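Long-range contacts in DUF3224 domain-containing protein (Shewanella oneidensis, PDB 2OOJ), which is of unknown function but belongs to the DUF3224 family and folds into a curled antiparallel sheet, consistent with an allene-oxide-cyclase-type barrel: residues Gly41-Arg46 against Tyr127-Cys132; Gly72-Arg77 against Gly107-Leu112; Leu96-Val101 against Gly114-Ser119. All blocks are in the same frame, centred on the assembly; numbering follows the deposited sequence.

Interaction 1. Residues Gly41-Arg46 against Tyr127-Cys132; sequences GELEAR and YEFSFC
Tyr-127 and Leu-43 are joined by one hydrogen bond and by packing of Leu-43 CB on the ring. The phenol oxygen reaches the start of strand 43-55 and accepts a hydrogen bond from Leu-43 N, N to OH 3.0 Å, fairly straight at 162°. The same hydroxyl donates to the carbonyl of Tyr-40, so it is gripped by two backbone groups around the turn at Gly-41. Glu-42 N also lies close, 3.4 Å from Tyr-127 OH, but its angle is poor for a bond.

The rest is apolar. Leu-43 CB approaches the phenol end of the ring obliquely, 3.8 Å from Tyr-127 CZ. Its CG is anti to the backbone N (chi1 179°), and CD2 beyond it comes to 4.4 Å from Phe-129 CD2, again obliquely. Phe-131 CB covers one face of the Phe-129 ring, offset toward its rim. Leu-74 and Met-116 also touch both Leu-43 and Phe-129.

Strands 43-55 and 124-133 share no backbone-to-backbone pairing; their buried side chains meet across the inside of the curled sheet, consistent with a barrel interior. Among these greasy groups the phenol oxygen is satisfied as both donor and acceptor, and that ties the turn before Leu-43 to the facing strand.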
loop_
_atom_site.group_PDB
_atom_site.type_symbol
_atom_site.label_atom_id
_atom_site.label_comp_id
_atom_site.label_asym_id
_atom_site.label_seq_id
_atom_site.Cartn_x
_atom_site.Cartn_y
_atom_site.Cartn_z
ATOM N N GLY B 41 0.507 -2.903 -25.623
ATOM C CA GLY B 41 1.867 -3.123 -26.071
ATOM C C GLY B 41 2.423 -4.452 -25.581
ATOM O O GLY B 41 1.751 -5.490 -25.618
ATOM N N GLU B 42 3.653 -4.401 -25.107
ATOM C CA GLU B 42 4.358 -5.610 -24.675
ATOM C C GLU B 42 3.676 -6.267 -23.482
ATOM O O GLU B 42 3.732 -7.481 -23.320
ATOM C CB GLU B 42 5.795 -5.250 -24.334
ATOM C CG GLU B 42 6.587 -4.846 -25.520
ATOM C CD GLU B 42 7.118 -6.021 -26.318
ATOM O OE1 GLU B 42 6.693 -7.170 -26.096
ATOM O OE2 GLU B 42 7.954 -5.776 -27.207
ATOM N N LEU B 43 3.070 -5.448 -22.626
ATOM C CA LEU B 43 2.125 -5.923 -21.621
ATOM C C LEU B 43 0.754 -5.550 -22.148
ATOM O O LEU B 43 0.369 -4.357 -22.165
ATOM C CB LEU B 43 2.386 -5.256 -20.243
ATOM C CG LEU B 43 1.431 -5.668 -19.104
ATOM C CD1 LEU B 43 1.436 -7.195 -18.905
ATOM C CD2 LEU B 43 1.814 -4.917 -17.798
ATOM N N GLU B 44 0.047 -6.554 -22.634
ATOM C CA GLU B 44 -1.306 -6.385 -23.178
ATOM C C GLU B 44 -2.253 -7.090 -22.216
ATOM O O GLU B 44 -2.289 -8.310 -22.150
ATOM C CB GLU B 44 -1.386 -7.001 -24.575
ATOM C CG GLU B 44 -2.627 -6.601 -25.366
ATOM C CD GLU B 44 -2.911 -7.527 -26.567
ATOM O OE1 GLU B 44 -2.085 -8.438 -26.842
ATOM O OE2 GLU B 44 -3.965 -7.327 -27.234
ATOM N N ALA B 45 -2.946 -6.319 -21.389
ATOM C CA ALA B 45 -3.645 -6.904 -20.263
ATOM C C ALA B 45 -4.648 -5.993 -19.668
ATOM O O ALA B 45 -4.748 -4.838 -20.021
ATOM C CB ALA B 45 -2.621 -7.375 -19.163
ATOM N N ARG B 46 -5.492 -6.574 -18.829
ATOM C CA ARG B 46 -6.441 -5.808 -18.073
ATOM C C ARG B 46 -6.194 -6.093 -16.634
ATOM O O ARG B 46 -5.682 -7.153 -16.287
ATOM C CB ARG B 46 -7.869 -6.208 -18.432
ATOM C CG ARG B 46 -8.208 -5.868 -19.865
ATOM C CD ARG B 46 -9.715 -5.799 -20.101
ATOM N NE ARG B 46 -10.023 -5.703 -21.530
ATOM N N TYR B 127 3.741 2.865 -18.790
ATOM C CA TYR B 127 4.426 1.963 -17.855
ATOM C C TYR B 127 5.815 1.653 -18.412
ATOM O O TYR B 127 6.010 1.592 -19.639
ATOM C CB TYR B 127 3.624 0.663 -17.669
ATOM C CG TYR B 127 3.519 -0.178 -18.909
ATOM C CD1 TYR B 127 4.517 -1.113 -19.242
ATOM C CD2 TYR B 127 2.400 -0.092 -19.727
ATOM C CE1 TYR B 127 4.404 -1.865 -20.380
ATOM C CE2 TYR B 127 2.301 -0.817 -20.881
ATOM C CZ TYR B 127 3.301 -1.727 -21.200
ATOM O OH TYR B 127 3.177 -2.454 -22.355
ATOM N N GLU B 128 6.775 1.478 -17.500
ATOM C CA GLU B 128 8.094 0.990 -17.793
ATOM C C GLU B 128 8.287 -0.205 -16.861
ATOM O O GLU B 128 8.367 -0.029 -15.662
ATOM C CB GLU B 128 9.149 2.054 -17.535
ATOM C CG GLU B 128 9.137 3.254 -18.506
ATOM C CD GLU B 128 8.180 4.401 -18.106
ATOM O OE1 GLU B 128 8.130 4.800 -16.926
ATOM O OE2 GLU B 128 7.490 4.931 -19.000
ATOM N N PHE B 129 8.314 -1.414 -17.416
ATOM C CA PHE B 129 8.233 -2.638 -16.610
ATOM C C PHE B 129 9.509 -3.428 -16.789
ATOM O O PHE B 129 9.811 -3.842 -17.903
ATOM C CB PHE B 129 6.965 -3.428 -17.033
ATOM C CG PHE B 129 6.674 -4.656 -16.207
ATOM C CD1 PHE B 129 6.936 -4.705 -14.840
ATOM C CD2 PHE B 129 6.050 -5.740 -16.780
ATOM C CE1 PHE B 129 6.631 -5.844 -14.102
ATOM C CE2 PHE B 129 5.748 -6.864 -16.032
ATOM C CZ PHE B 129 6.034 -6.897 -14.691
ATOM N N SER B 130 10.284 -3.550 -15.702
ATOM C CA SER B 130 11.521 -4.314 -15.687
ATOM C C SER B 130 11.272 -5.644 -15.005
ATOM O O SER B 130 10.945 -5.693 -13.820
ATOM C CB SER B 130 12.619 -3.530 -14.959
ATOM O OG SER B 130 12.629 -2.219 -15.461
ATOM N N PHE B 131 11.439 -6.736 -15.750
ATOM C CA PHE B 131 11.050 -7.997 -15.249
ATOM C C PHE B 131 12.021 -9.091 -15.701
ATOM O O PHE B 131 12.859 -8.902 -16.604
ATOM C CB PHE B 131 9.628 -8.337 -15.711
ATOM C CG PHE B 131 9.509 -8.622 -17.175
ATOM C CD1 PHE B 131 9.314 -7.618 -18.082
ATOM C CD2 PHE B 131 9.576 -9.923 -17.639
ATOM C CE1 PHE B 131 9.247 -7.910 -19.442
ATOM C CE2 PHE B 131 9.498 -10.216 -18.978
ATOM C CZ PHE B 131 9.319 -9.213 -19.878
ATOM N N CYS B 132 11.889 -10.198 -14.999
ATOM C CA CYS B 132 12.572 -11.437 -15.333
ATOM C C CYS B 132 11.808 -12.580 -14.724
ATOM O O CYS B 132 10.699 -12.385 -14.197
ATOM C CB CYS B 132 14.032 -11.351 -14.893
ATOM S SG CYS B 132 14.269 -11.356 -13.176
#

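Interaction 2. Residues Gly72-Arg77 against Gly107-Leu112; sequences GKLCGR and GELTGL
The type I' turn from Leu-74 to Arg-77, which joins strands 73-74 and 77-90 as a tight hairpin, packs here on the loop after strand 93-107, where a type I turn (Gly-107 to Thr-110) runs into a type II turn (Leu-109 to Leu-112). Arg-77 and Glu-108 meet on the outer side. The Arg-77 chain bends at chi3 (76°), and its guanidinium lays one face over the carbonyl oxygen of Glu-108, with NH2 2.7 Å and CZ 3.0 Å from that O. The angles are poor, so this is a close polar contact and not a hydrogen bond. Arg-77 also makes a cation-pi contact with Phe-133 of strand 124-133.

The Glu-108 carboxylate turns to the backbone instead, its plane 75° from the guanidinium. OE1 accepts from Gln-78 N and from a water, whose oxygen lies 2.9 Å from Gly-76 O and which donates to both oxygens. Underneath, Leu-109 CD2 touches both Arg-77 O, at 3.6 Å, and Leu-74 CB, at 3.8 Å. Leu-74 CD2 touches Leu-112 CD1 at 3.8 Å. Within the loop, Thr-110 OG1 and N both donate to Gly-107 O, steadying the first turn.

A leucine layer thus lies beneath a polar outer layer. Opposite charges sit near each other without a salt bridge, and water and backbone take up the carboxylate oxygen.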
loop_
_atom_site.group_PDB
_atom_site.type_symbol
_atom_site.label_atom_id
_atom_site.label_comp_id
_atom_site.label_asym_id
_atom_site.label_seq_id
_atom_site.Cartn_x
_atom_site.Cartn_y
_atom_site.Cartn_z
ATOM N N GLY B 72 -3.429 -11.126 -18.708
ATOM C CA GLY B 72 -3.108 -10.805 -20.083
ATOM C C GLY B 72 -1.848 -11.454 -20.556
ATOM O O GLY B 72 -1.486 -12.555 -20.130
ATOM N N LYS B 73 -1.154 -10.747 -21.438
ATOM C CA LYS B 73 0.014 -11.286 -22.087
ATOM C C LYS B 73 1.195 -10.358 -21.847
ATOM O O LYS B 73 1.053 -9.142 -21.912
ATOM C CB LYS B 73 -0.243 -11.429 -23.596
ATOM C CG LYS B 73 -1.069 -12.635 -23.957
ATOM C CD LYS B 73 -1.085 -12.826 -25.474
ATOM C CE LYS B 73 -2.091 -13.895 -25.846
ATOM N NZ LYS B 73 -2.187 -14.065 -27.329
ATOM N N LEU B 74 2.335 -10.953 -21.546
ATOM C CA LEU B 74 3.578 -10.224 -21.412
ATOM C C LEU B 74 4.561 -10.812 -22.398
ATOM O O LEU B 74 4.975 -11.971 -22.269
ATOM C CB LEU B 74 4.112 -10.353 -19.978
ATOM C CG LEU B 74 5.423 -9.624 -19.648
ATOM C CD1 LEU B 74 5.310 -8.086 -19.912
ATOM C CD2 LEU B 74 5.749 -9.981 -18.191
ATOM N N CYS B 75 4.993 -10.000 -23.358
ATOM C CA CYS B 75 5.807 -10.487 -24.478
ATOM C C CYS B 75 5.232 -11.738 -25.094
ATOM O O CYS B 75 5.946 -12.734 -25.325
ATOM C CB CYS B 75 7.232 -10.740 -24.031
ATOM S SG CYS B 75 8.068 -9.284 -23.491
ATOM N N GLY B 76 3.933 -11.711 -25.319
ATOM C CA GLY B 76 3.250 -12.782 -26.000
ATOM C C GLY B 76 2.789 -13.933 -25.134
ATOM O O GLY B 76 1.991 -14.752 -25.590
ATOM N N ARG B 77 3.238 -13.994 -23.881
ATOM C CA ARG B 77 2.910 -15.122 -23.035
ATOM C C ARG B 77 1.776 -14.804 -22.102
ATOM O O ARG B 77 1.815 -13.798 -21.414
ATOM C CB ARG B 77 4.123 -15.521 -22.219
ATOM C CG ARG B 77 5.250 -16.061 -23.052
ATOM C CD ARG B 77 6.478 -16.201 -22.209
ATOM N NE ARG B 77 6.421 -17.351 -21.313
ATOM C CZ ARG B 77 7.181 -17.509 -20.230
ATOM N NH1 ARG B 77 8.054 -16.577 -19.866
ATOM N NH2 ARG B 77 7.050 -18.611 -19.495
ATOM N N GLY B 107 0.032 -19.135 -14.851
ATOM C CA GLY B 107 0.045 -19.539 -16.243
ATOM C C GLY B 107 1.444 -19.490 -16.805
ATOM O O GLY B 107 2.400 -19.949 -16.168
ATOM N N GLU B 108 1.594 -18.876 -17.977
ATOM C CA GLU B 108 2.901 -18.769 -18.590
ATOM C C GLU B 108 3.746 -17.673 -17.946
ATOM O O GLU B 108 4.920 -17.501 -18.308
ATOM C CB GLU B 108 2.794 -18.512 -20.096
ATOM C CG GLU B 108 2.003 -19.522 -20.878
ATOM C CD GLU B 108 2.155 -19.313 -22.362
ATOM O OE1 GLU B 108 1.614 -18.318 -22.892
ATOM O OE2 GLU B 108 2.817 -20.143 -23.005
ATOM N N LEU B 109 3.160 -16.922 -17.011
ATOM C CA LEU B 109 3.907 -15.916 -16.241
ATOM C C LEU B 109 4.262 -16.438 -14.847
ATOM O O LEU B 109 4.683 -15.694 -13.967
ATOM C CB LEU B 109 3.165 -14.570 -16.195
ATOM C CG LEU B 109 2.765 -14.013 -17.563
ATOM C CD1 LEU B 109 2.001 -12.688 -17.430
ATOM C CD2 LEU B 109 3.934 -13.850 -18.517
ATOM N N THR B 110 4.152 -17.749 -14.657
ATOM C CA THR B 110 4.669 -18.350 -13.443
ATOM C C THR B 110 6.136 -17.968 -13.295
ATOM O O THR B 110 6.871 -18.053 -14.251
ATOM C CB THR B 110 4.491 -19.878 -13.457
ATOM O OG1 THR B 110 3.097 -20.193 -13.603
ATOM C CG2 THR B 110 4.985 -20.494 -12.156
ATOM N N GLY B 111 6.540 -17.588 -12.095
ATOM C CA GLY B 111 7.926 -17.175 -11.791
ATOM C C GLY B 111 8.279 -15.731 -12.091
ATOM O O GLY B 111 9.423 -15.327 -11.963
ATOM N N LEU B 112 7.303 -14.936 -12.501
ATOM C CA LEU B 112 7.554 -13.545 -12.849
ATOM C C LEU B 112 8.045 -12.743 -11.659
ATOM O O LEU B 112 7.477 -12.838 -10.549
ATOM C CB LEU B 112 6.263 -12.904 -13.364
ATOM C CG LEU B 112 6.350 -11.471 -13.850
ATOM C CD1 LEU B 112 7.312 -11.334 -15.046
ATOM C CD2 LEU B 112 4.932 -11.026 -14.249
HETATM O O HOH W 1 0.591 -17.240 -24.852
#

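Interaction 3. Residues Leu96-Val101 against Gly114-Ser119; sequences LHLEVV and GTMAIS
Glu-99, whose CB lies 4.2 Å from Thr-115 CG2, carries its flat carboxylate away from strand 112-121. OE1 takes a bond from NE2 of the His-97 imidazole; it is modelled very short, so its exact length is doubtful. OE2 makes a salt bridge to Arg-95 of the second subunit, and the His-97 ring meets the ring of Phe-86 of that subunit, the two planes roughly perpendicular. These flat groups therefore face the dimer interface.

Between the backbones, Glu-99 and Thr-115 form a single antiparallel bridge, a non-hydrogen-bonded pair with CA atoms 4.3 Å apart. The bonds lie on either side of it: Val-100 N to Gly-114 O, 2.9 Å and almost straight at 171°, and Met-116 N to Leu-98 O, also 2.9 Å. At the Val-100 and Gly-114 pair, where a second backbone bond would be expected, a water steps in, donating to Val-100 O at 2.8 Å and accepting from Gly-114 N. The N-to-C directions of the two short strand segments are 141° apart, well off antiparallel, which fits so brief a pairing.

On the other side of the strands the side chains are apolar. Leu-98 CG is anti to its backbone N (chi1 176°), and the chain lies beside that of Met-116, a selenomethionine, pointing the same way; Leu-98 CD2 meets Met-116 CB at 3.7 Å. Ile-118 CG1 touches two leucine methyls, Leu-98 CD2 at 3.9 Å and Leu-96 CD2 at 3.9 Å. Phe-129 packs on Val-100 and Met-116 from the next strand.

The single bridge between strands 93-107 and 112-121 probably marks where the curled sheet closes, consistent with a barrel. Two direct bonds, one water and a leucine-isoleucine-selenomethionine patch hold it, while the charged side engages the second subunit.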
loop_
_atom_site.group_PDB
_atom_site.type_symbol
_atom_site.label_atom_id
_atom_site.label_comp_id
_atom_site.label_asym_id
_atom_site.label_seq_id
_atom_site.Cartn_x
_atom_site.Cartn_y
_atom_site.Cartn_z
ATOM N N LEU B 96 7.314 6.312 -5.857
ATOM C CA LEU B 96 6.437 5.144 -6.005
ATOM C C LEU B 96 7.256 3.881 -5.989
ATOM O O LEU B 96 8.219 3.777 -6.729
ATOM C CB LEU B 96 5.688 5.198 -7.326
ATOM C CG LEU B 96 4.751 4.008 -7.583
ATOM C CD1 LEU B 96 3.657 3.903 -6.520
ATOM C CD2 LEU B 96 4.136 4.070 -8.982
ATOM N N HIS B 97 6.882 2.946 -5.124
ATOM C CA HIS B 97 7.338 1.565 -5.214
ATOM C C HIS B 97 6.195 0.693 -5.770
ATOM O O HIS B 97 5.108 0.661 -5.209
ATOM C CB HIS B 97 7.753 1.034 -3.857
ATOM C CG HIS B 97 8.271 -0.365 -3.924
ATOM N ND1 HIS B 97 9.487 -0.679 -4.491
ATOM C CD2 HIS B 97 7.704 -1.542 -3.569
ATOM C CE1 HIS B 97 9.663 -1.989 -4.443
ATOM N NE2 HIS B 97 8.601 -2.535 -3.880
ATOM N N LEU B 98 6.453 -0.004 -6.863
ATOM C CA LEU B 98 5.436 -0.797 -7.522
ATOM C C LEU B 98 6.129 -2.079 -7.965
ATOM O O LEU B 98 7.055 -2.029 -8.771
ATOM C CB LEU B 98 4.930 -0.053 -8.697
ATOM C CG LEU B 98 3.907 -0.659 -9.645
ATOM C CD1 LEU B 98 2.728 -1.245 -8.944
ATOM C CD2 LEU B 98 3.455 0.449 -10.654
ATOM N N GLU B 99 5.710 -3.193 -7.376
ATOM C CA GLU B 99 6.364 -4.488 -7.645
ATOM C C GLU B 99 5.345 -5.584 -7.876
ATOM O O GLU B 99 4.211 -5.512 -7.412
ATOM C CB GLU B 99 7.327 -4.854 -6.524
ATOM C CG GLU B 99 6.724 -5.386 -5.293
ATOM C CD GLU B 99 7.775 -5.841 -4.290
ATOM O OE1 GLU B 99 8.374 -4.967 -3.661
ATOM O OE2 GLU B 99 7.986 -7.064 -4.121
ATOM N N VAL B 100 5.783 -6.616 -8.588
ATOM C CA VAL B 100 5.019 -7.857 -8.704
ATOM C C VAL B 100 5.129 -8.579 -7.352
ATOM O O VAL B 100 6.205 -8.720 -6.834
ATOM C CB VAL B 100 5.585 -8.765 -9.818
ATOM C CG1 VAL B 100 5.002 -10.125 -9.730
ATOM C CG2 VAL B 100 5.297 -8.162 -11.213
ATOM N N VAL B 101 4.004 -9.041 -6.804
ATOM C CA VAL B 101 4.009 -9.753 -5.559
ATOM C C VAL B 101 4.623 -11.106 -5.880
ATOM O O VAL B 101 4.123 -11.808 -6.762
ATOM C CB VAL B 101 2.620 -9.909 -4.949
ATOM C CG1 VAL B 101 2.670 -10.705 -3.651
ATOM C CG2 VAL B 101 2.019 -8.503 -4.637
ATOM N N GLY B 114 9.374 -8.583 -10.878
ATOM C CA GLY B 114 9.529 -7.286 -11.531
ATOM C C GLY B 114 9.082 -6.056 -10.786
ATOM O O GLY B 114 8.377 -6.148 -9.803
ATOM N N THR B 115 9.522 -4.912 -11.295
ATOM C CA THR B 115 9.157 -3.612 -10.756
ATOM C C THR B 115 8.701 -2.746 -11.901
ATOM O O THR B 115 9.061 -2.956 -13.053
ATOM C CB THR B 115 10.336 -2.962 -10.002
ATOM O OG1 THR B 115 11.455 -2.819 -10.882
ATOM C CG2 THR B 115 10.732 -3.822 -8.751
HETATM N N MSE B 116 7.838 -1.799 -11.598
HETATM C CA MSE B 116 7.278 -0.984 -12.660
HETATM C C MSE B 116 7.360 0.452 -12.267
HETATM O O MSE B 116 7.266 0.763 -11.108
HETATM C CB MSE B 116 5.806 -1.370 -12.890
HETATM C CG MSE B 116 5.144 -0.564 -14.001
HETATM SE SE MSE B 116 3.319 -1.225 -14.231
HETATM C CE MSE B 116 3.619 -2.847 -15.149
ATOM N N ALA B 117 7.617 1.316 -13.242
ATOM C CA ALA B 117 7.629 2.754 -13.034
ATOM C C ALA B 117 6.526 3.299 -13.895
ATOM O O ALA B 117 6.185 2.701 -14.891
ATOM C CB ALA B 117 8.945 3.334 -13.431
ATOM N N ILE B 118 5.998 4.475 -13.530
ATOM C CA ILE B 118 4.868 5.067 -14.216
ATOM C C ILE B 118 5.253 6.488 -14.636
ATOM O O ILE B 118 5.803 7.276 -13.845
ATOM C CB ILE B 118 3.658 5.120 -13.287
ATOM C CG1 ILE B 118 3.272 3.723 -12.811
ATOM C CG2 ILE B 118 2.464 5.793 -13.944
ATOM C CD1 ILE B 118 2.565 2.919 -13.850
ATOM N N SER B 119 5.026 6.785 -15.902
ATOM C CA SER B 119 5.326 8.081 -16.448
ATOM C C SER B 119 4.109 8.569 -17.217
ATOM O O SER B 119 3.075 7.885 -17.320
ATOM C CB SER B 119 6.557 8.017 -17.333
ATOM O OG SER B 119 6.363 7.241 -18.507
HETATM O O HOH W 2 8.709 -9.220 -7.995
#

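Overall arrangement
All three contacts belong to one curled antiparallel sheet. Interaction 1 lies between the other two, its centre about 10 Å from each of theirs, which are about 16 Å apart. Strands 43-55 and 73-74 pair between interactions 1 and 2, with Glu-44 O and Lys-73 N, 2.8 Å apart, probably hydrogen-bonded. Strands 112-121 and 124-133 pair between interactions 1 and 3, where Glu-128 O and Ala-117 N, 2.9 Å apart, are probably bonded too. Along the chain both interactions 2 and 3 nest inside the loop closed by interaction 1, while their own segments alternate. Interaction 1 thus brings strand 43-55 against the late strand 124-133, and interactions 2 and 3 tie residues 107-121 to strands 73-74 and 93-107.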